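Putative hydrolase (Bacteroides ovatus, PDB 4HBS) is of unknown function but adopts a five-bladed beta-propeller fold related to the beta-fructosidase clan, consistent with a role as a hydrolase. Local coordinates at residues Asn70-Phe75 / Asn168-Leu173; Ser197-Gly200 / Ala205-Met208. All coordinates share one frame; numbering follows the deposited sequence.

Contact 1 lies in, and contact 2 borders, one seam of the five-bladed propeller, between the sheet of strands 60-65 to 111-113 and the sheet of strands 156-165 to 210-218. Contact 1 joins strand 71-75 to strand 169-178 across this seam. Contact 2 follows later in the chain and closes the loop between strands 187-197 and 210-218. Their centres are about 11 Å apart. Contact 1 is about 12 Å from the centre of the chain and contact 2 about 23 Å, so the seam runs outward between them. They touch directly: Met208 SE packs on Phe72 CD1. The loop thus extends the packing between the blades.

Contact 1. Residues Asn70-Phe75 / Asn168-Leu173; sequences NIFWSF and NQMQML
Two sheets of the beta-propeller pack face to face here, with Phe72 and Ser74 of strand 71-75 facing Met170 and Met172 of strand 169-178. The strands run nearly parallel, at 19°, with their axes 11.2 Å apart. Side chains alone bridge the space. Both methionines are selenomethionine in this model.

Met170 covers one face of the Phe72 ring. Its CE sits over the middle of the ring, 3.7 Å from the centroid, in a CH-pi contact. The preceding atom, Met170 SE, is shifted toward the root of the ring and lies 3.7 Å from Phe72 CG. The chain of Met170 is extended as far as SE and then bends (chi3 73°), which lays the methyl group over the ring. Met172 approaches the far end of the same ring obliquely. Its SE is 3.8 Å from Phe72 CZ and 4.8 Å from the ring centroid. Both are Met-aromatic contacts. Beyond the ring, Met172 CE reaches Ser74, 3.5 Å from OG and 3.8 Å from CB.

Ala160 of strand 156-165 touches both Ser74 and Met172, while Ile99 packs on Phe72 from within its own sheet. On the other side of strand 169-178, Gln171 bonds to Asp255 and Leu256.

All four touching residues are buried. The chemistry is almost wholly apolar: a flat ring meets two unbranched thioether chains, whose selenium stands in for the native sulfur; both are polarisable and suit dispersion contact with the ring. The two blades are therefore held here by fit and by Met-aromatic attraction rather than by hydrogen bonds.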
loop_
_atom_site.group_PDB
_atom_site.type_symbol
_atom_site.label_atom_id
_atom_site.label_comp_id
_atom_site.label_asym_id
_atom_site.label_seq_id
_atom_site.Cartn_x
_atom_site.Cartn_y
_atom_site.Cartn_z
ATOM N N ASN A 70 -17.664 3.465 -3.302
ATOM C CA ASN A 70 -16.586 4.243 -2.687
ATOM C C ASN A 70 -15.318 3.414 -2.660
ATOM O O ASN A 70 -15.361 2.216 -2.945
ATOM C CB ASN A 70 -16.955 4.658 -1.262
ATOM C CG ASN A 70 -18.255 5.410 -1.132
ATOM O OD1 ASN A 70 -18.626 6.195 -1.996
ATOM N ND2 ASN A 70 -18.994 5.169 -0.052
ATOM N N ILE A 71 -14.181 4.058 -2.318
ATOM C CA ILE A 71 -12.864 3.417 -2.212
ATOM C C ILE A 71 -12.300 3.738 -0.843
ATOM O O ILE A 71 -12.323 4.898 -0.424
ATOM C CB ILE A 71 -11.896 3.867 -3.344
ATOM C CG1 ILE A 71 -12.450 3.463 -4.715
ATOM C CG2 ILE A 71 -10.473 3.289 -3.118
ATOM C CD1 ILE A 71 -11.774 4.055 -5.826
ATOM N N PHE A 72 -11.778 2.717 -0.156
ATOM C CA PHE A 72 -11.193 2.867 1.172
ATOM C C PHE A 72 -9.674 3.026 1.028
ATOM O O PHE A 72 -9.040 2.187 0.411
ATOM C CB PHE A 72 -11.552 1.648 2.038
ATOM C CG PHE A 72 -10.716 1.507 3.282
ATOM C CD1 PHE A 72 -11.070 2.156 4.454
ATOM C CD2 PHE A 72 -9.532 0.785 3.261
ATOM C CE1 PHE A 72 -10.253 2.083 5.581
ATOM C CE2 PHE A 72 -8.718 0.716 4.386
ATOM C CZ PHE A 72 -9.073 1.373 5.535
ATOM N N TRP A 73 -9.101 4.083 1.613
ATOM C CA TRP A 73 -7.657 4.347 1.590
ATOM C C TRP A 73 -7.109 4.233 2.986
ATOM O O TRP A 73 -7.690 4.845 3.884
ATOM C CB TRP A 73 -7.372 5.765 1.069
ATOM C CG TRP A 73 -7.749 5.984 -0.350
ATOM C CD1 TRP A 73 -9.013 6.072 -0.863
ATOM C CD2 TRP A 73 -6.855 6.239 -1.435
ATOM N NE1 TRP A 73 -8.959 6.341 -2.208
ATOM C CE2 TRP A 73 -7.647 6.472 -2.583
ATOM C CE3 TRP A 73 -5.455 6.250 -1.563
ATOM C CZ2 TRP A 73 -7.083 6.700 -3.843
ATOM C CZ3 TRP A 73 -4.898 6.492 -2.808
ATOM C CH2 TRP A 73 -5.706 6.715 -3.930
ATOM N N SER A 74 -6.000 3.496 3.188
ATOM C CA SER A 74 -5.342 3.422 4.498
ATOM C C SER A 74 -3.926 3.940 4.381
ATOM O O SER A 74 -3.267 3.731 3.357
ATOM C CB SER A 74 -5.349 2.011 5.073
ATOM O OG SER A 74 -4.571 1.090 4.339
ATOM N N PHE A 75 -3.457 4.626 5.424
ATOM C CA PHE A 75 -2.122 5.205 5.459
ATOM C C PHE A 75 -1.429 4.802 6.707
ATOM O O PHE A 75 -2.076 4.506 7.715
ATOM C CB PHE A 75 -2.171 6.747 5.378
ATOM C CG PHE A 75 -2.990 7.266 4.220
ATOM C CD1 PHE A 75 -4.371 7.375 4.321
ATOM C CD2 PHE A 75 -2.388 7.596 3.007
ATOM C CE1 PHE A 75 -5.138 7.778 3.233
ATOM C CE2 PHE A 75 -3.165 7.997 1.913
ATOM C CZ PHE A 75 -4.536 8.093 2.040
ATOM N N ASN A 168 -20.944 -7.868 3.707
ATOM C CA ASN A 168 -21.116 -6.397 3.676
ATOM C C ASN A 168 -20.405 -5.720 4.878
ATOM O O ASN A 168 -20.993 -4.918 5.625
ATOM C CB ASN A 168 -22.610 -5.994 3.599
ATOM C CG ASN A 168 -22.826 -4.561 3.085
ATOM O OD1 ASN A 168 -22.232 -4.131 2.068
ATOM N ND2 ASN A 168 -23.679 -3.785 3.769
ATOM N N GLN A 169 -19.142 -6.103 5.066
ATOM C CA GLN A 169 -18.262 -5.599 6.116
ATOM C C GLN A 169 -16.869 -5.727 5.622
ATOM O O GLN A 169 -16.566 -6.734 4.972
ATOM C CB GLN A 169 -18.419 -6.395 7.425
ATOM C CG GLN A 169 -19.703 -6.134 8.174
ATOM C CD GLN A 169 -19.717 -6.815 9.512
ATOM O OE1 GLN A 169 -19.079 -7.858 9.727
ATOM N NE2 GLN A 169 -20.490 -6.267 10.432
HETATM N N MSE A 170 -16.004 -4.748 5.906
HETATM C CA MSE A 170 -14.624 -4.832 5.461
HETATM C C MSE A 170 -13.751 -5.367 6.590
HETATM O O MSE A 170 -13.674 -4.758 7.663
HETATM C CB MSE A 170 -14.112 -3.482 4.978
HETATM C CG MSE A 170 -12.757 -3.569 4.287
HETATM SE SE MSE A 170 -11.983 -1.845 4.080
HETATM C CE MSE A 170 -11.504 -1.564 5.900
ATOM N N GLN A 171 -13.090 -6.507 6.328
ATOM C CA GLN A 171 -12.157 -7.153 7.247
ATOM C C GLN A 171 -10.777 -6.736 6.829
ATOM O O GLN A 171 -10.424 -6.927 5.660
ATOM C CB GLN A 171 -12.280 -8.679 7.184
ATOM C CG GLN A 171 -13.691 -9.210 7.199
ATOM C CD GLN A 171 -13.635 -10.702 7.132
ATOM O OE1 GLN A 171 -13.294 -11.272 6.090
ATOM N NE2 GLN A 171 -13.884 -11.376 8.247
HETATM N N MSE A 172 -10.000 -6.147 7.747
HETATM C CA MSE A 172 -8.662 -5.648 7.458
HETATM C C MSE A 172 -7.628 -6.175 8.436
HETATM O O MSE A 172 -7.924 -6.307 9.626
HETATM C CB MSE A 172 -8.691 -4.126 7.547
HETATM C CG MSE A 172 -7.301 -3.490 7.515
HETATM SE SE MSE A 172 -7.362 -1.656 7.144
HETATM C CE MSE A 172 -5.721 -1.551 6.257
ATOM N N LEU A 173 -6.388 -6.391 7.949
ATOM C CA LEU A 173 -5.270 -6.779 8.800
ATOM C C LEU A 173 -4.406 -5.551 9.125
ATOM O O LEU A 173 -4.069 -4.770 8.234
ATOM C CB LEU A 173 -4.375 -7.843 8.154
ATOM C CG LEU A 173 -4.983 -9.146 7.739
ATOM C CD1 LEU A 173 -3.965 -9.989 7.069
ATOM C CD2 LEU A 173 -5.566 -9.912 8.910
#

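Contact 2. Residues Ser197-Gly200 / Ala205-Met208; sequences SLEG and ATYM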
loop_
_atom_site.group_PDB
_atom_site.type_symbol
_atom_site.label_atom_id
_atom_site.label_comp_id
_atom_site.label_asym_id
_atom_site.label_seq_id
_atom_site.Cartn_x
_atom_site.Cartn_y
_atom_site.Cartn_z
ATOM N N SER A 197 -17.690 -1.456 9.674
ATOM C CA SER A 197 -19.055 -1.428 9.145
ATOM C C SER A 197 -19.108 -0.621 7.863
ATOM O O SER A 197 -18.339 0.332 7.701
ATOM C CB SER A 197 -20.021 -0.830 10.157
ATOM O OG SER A 197 -21.311 -0.649 9.602
ATOM N N LEU A 198 -20.048 -0.980 6.965
ATOM C CA LEU A 198 -20.277 -0.282 5.693
ATOM C C LEU A 198 -21.719 0.262 5.661
ATOM O O LEU A 198 -22.269 0.528 4.589
ATOM C CB LEU A 198 -20.012 -1.240 4.511
ATOM C CG LEU A 198 -18.614 -1.878 4.464
ATOM C CD1 LEU A 198 -18.520 -2.909 3.353
ATOM C CD2 LEU A 198 -17.545 -0.842 4.277
ATOM N N GLU A 199 -22.299 0.463 6.850
ATOM C CA GLU A 199 -23.654 0.962 7.059
ATOM C C GLU A 199 -23.597 2.496 7.099
ATOM O O GLU A 199 -22.818 3.055 7.869
ATOM C CB GLU A 199 -24.189 0.380 8.392
ATOM C CG GLU A 199 -25.577 0.832 8.822
ATOM C CD GLU A 199 -25.855 0.735 10.314
ATOM O OE1 GLU A 199 -24.928 0.397 11.091
ATOM O OE2 GLU A 199 -27.005 1.032 10.711
ATOM N N GLY A 200 -24.402 3.154 6.271
ATOM C CA GLY A 200 -24.459 4.610 6.204
ATOM C C GLY A 200 -23.710 5.183 5.019
ATOM O O GLY A 200 -23.568 4.523 3.984
ATOM N N ALA A 205 -21.946 8.170 11.756
ATOM C CA ALA A 205 -21.416 7.559 12.958
ATOM C C ALA A 205 -21.119 6.067 12.698
ATOM O O ALA A 205 -20.103 5.557 13.158
ATOM C CB ALA A 205 -22.412 7.712 14.088
ATOM N N THR A 206 -21.982 5.394 11.918
ATOM C CA THR A 206 -21.845 3.972 11.608
ATOM C C THR A 206 -20.816 3.666 10.502
ATOM O O THR A 206 -20.099 2.673 10.613
ATOM C CB THR A 206 -23.226 3.392 11.213
ATOM O OG1 THR A 206 -23.836 4.206 10.206
ATOM C CG2 THR A 206 -24.164 3.309 12.396
ATOM N N TYR A 207 -20.766 4.484 9.435
ATOM C CA TYR A 207 -19.898 4.225 8.276
ATOM C C TYR A 207 -18.393 4.229 8.590
ATOM O O TYR A 207 -17.837 5.249 9.022
ATOM C CB TYR A 207 -20.167 5.215 7.150
ATOM C CG TYR A 207 -19.726 4.671 5.815
ATOM C CD1 TYR A 207 -20.538 3.803 5.093
ATOM C CD2 TYR A 207 -18.465 4.949 5.311
ATOM C CE1 TYR A 207 -20.124 3.269 3.878
ATOM C CE2 TYR A 207 -18.042 4.421 4.099
ATOM C CZ TYR A 207 -18.878 3.589 3.380
ATOM O OH TYR A 207 -18.467 3.077 2.177
HETATM N N MSE A 208 -17.733 3.080 8.272
HETATM C CA MSE A 208 -16.314 2.790 8.491
HETATM C C MSE A 208 -15.939 2.830 9.992
HETATM O O MSE A 208 -14.768 3.027 10.333
HETATM C CB MSE A 208 -15.393 3.698 7.644
HETATM C CG MSE A 208 -15.019 3.093 6.295
HETATM SE SE MSE A 208 -14.097 1.361 6.384
HETATM C CE MSE A 208 -14.590 0.727 4.728
#
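Tyr207 lies against the backbone of Leu198, Glu199 and Gly200, across the two ends of a loop. Its CB is 3.5 Å from Glu199 O. With CG anti to the backbone N (chi1 -157°), the ring runs on past the carbonyl groups. Tyr207 CD1 comes 3.3 Å from Gly200 O. Tyr207 CE1 is 3.6 Å from Leu198 O. At the tip, OH hydrogen-bonds to Asp68 OD2 and to the amide nitrogen ND2 of Asn70, both from the neighbouring blade.

Two hydrogen bonds tie the loop ends together. Met208 N donates to Ser197 O at 2.9 Å. Thr206 OG1 donates to Glu199 O at 2.8 Å, coming from above the carbonyl plane, 58° out of it. The other branch of Thr206, CG2, lies by the carboxylate of Glu199, 3.7 Å from its CD. A valine in place of Thr206 would probably leave Glu199 O without this hydroxyl donor and the Glu199-Gly200 peptide less firmly held. Ser197 adds an ST turn, its OG accepting from Glu199 N at 3.1 Å. Leu198 and Met208 lie side by side and point the same way, with CD2 of Leu198 against CE of Met208.

The loop links strand 187-197 to strand 210-218, an edge strand of its sheet. A backbone bond between Ser197 and Lys209 continues the pairing at the loop's base. Tyr207 and Met208 both pack on Leu66 and on Val101 of strand 98-102, so the loop leans on the adjoining four-stranded sheet.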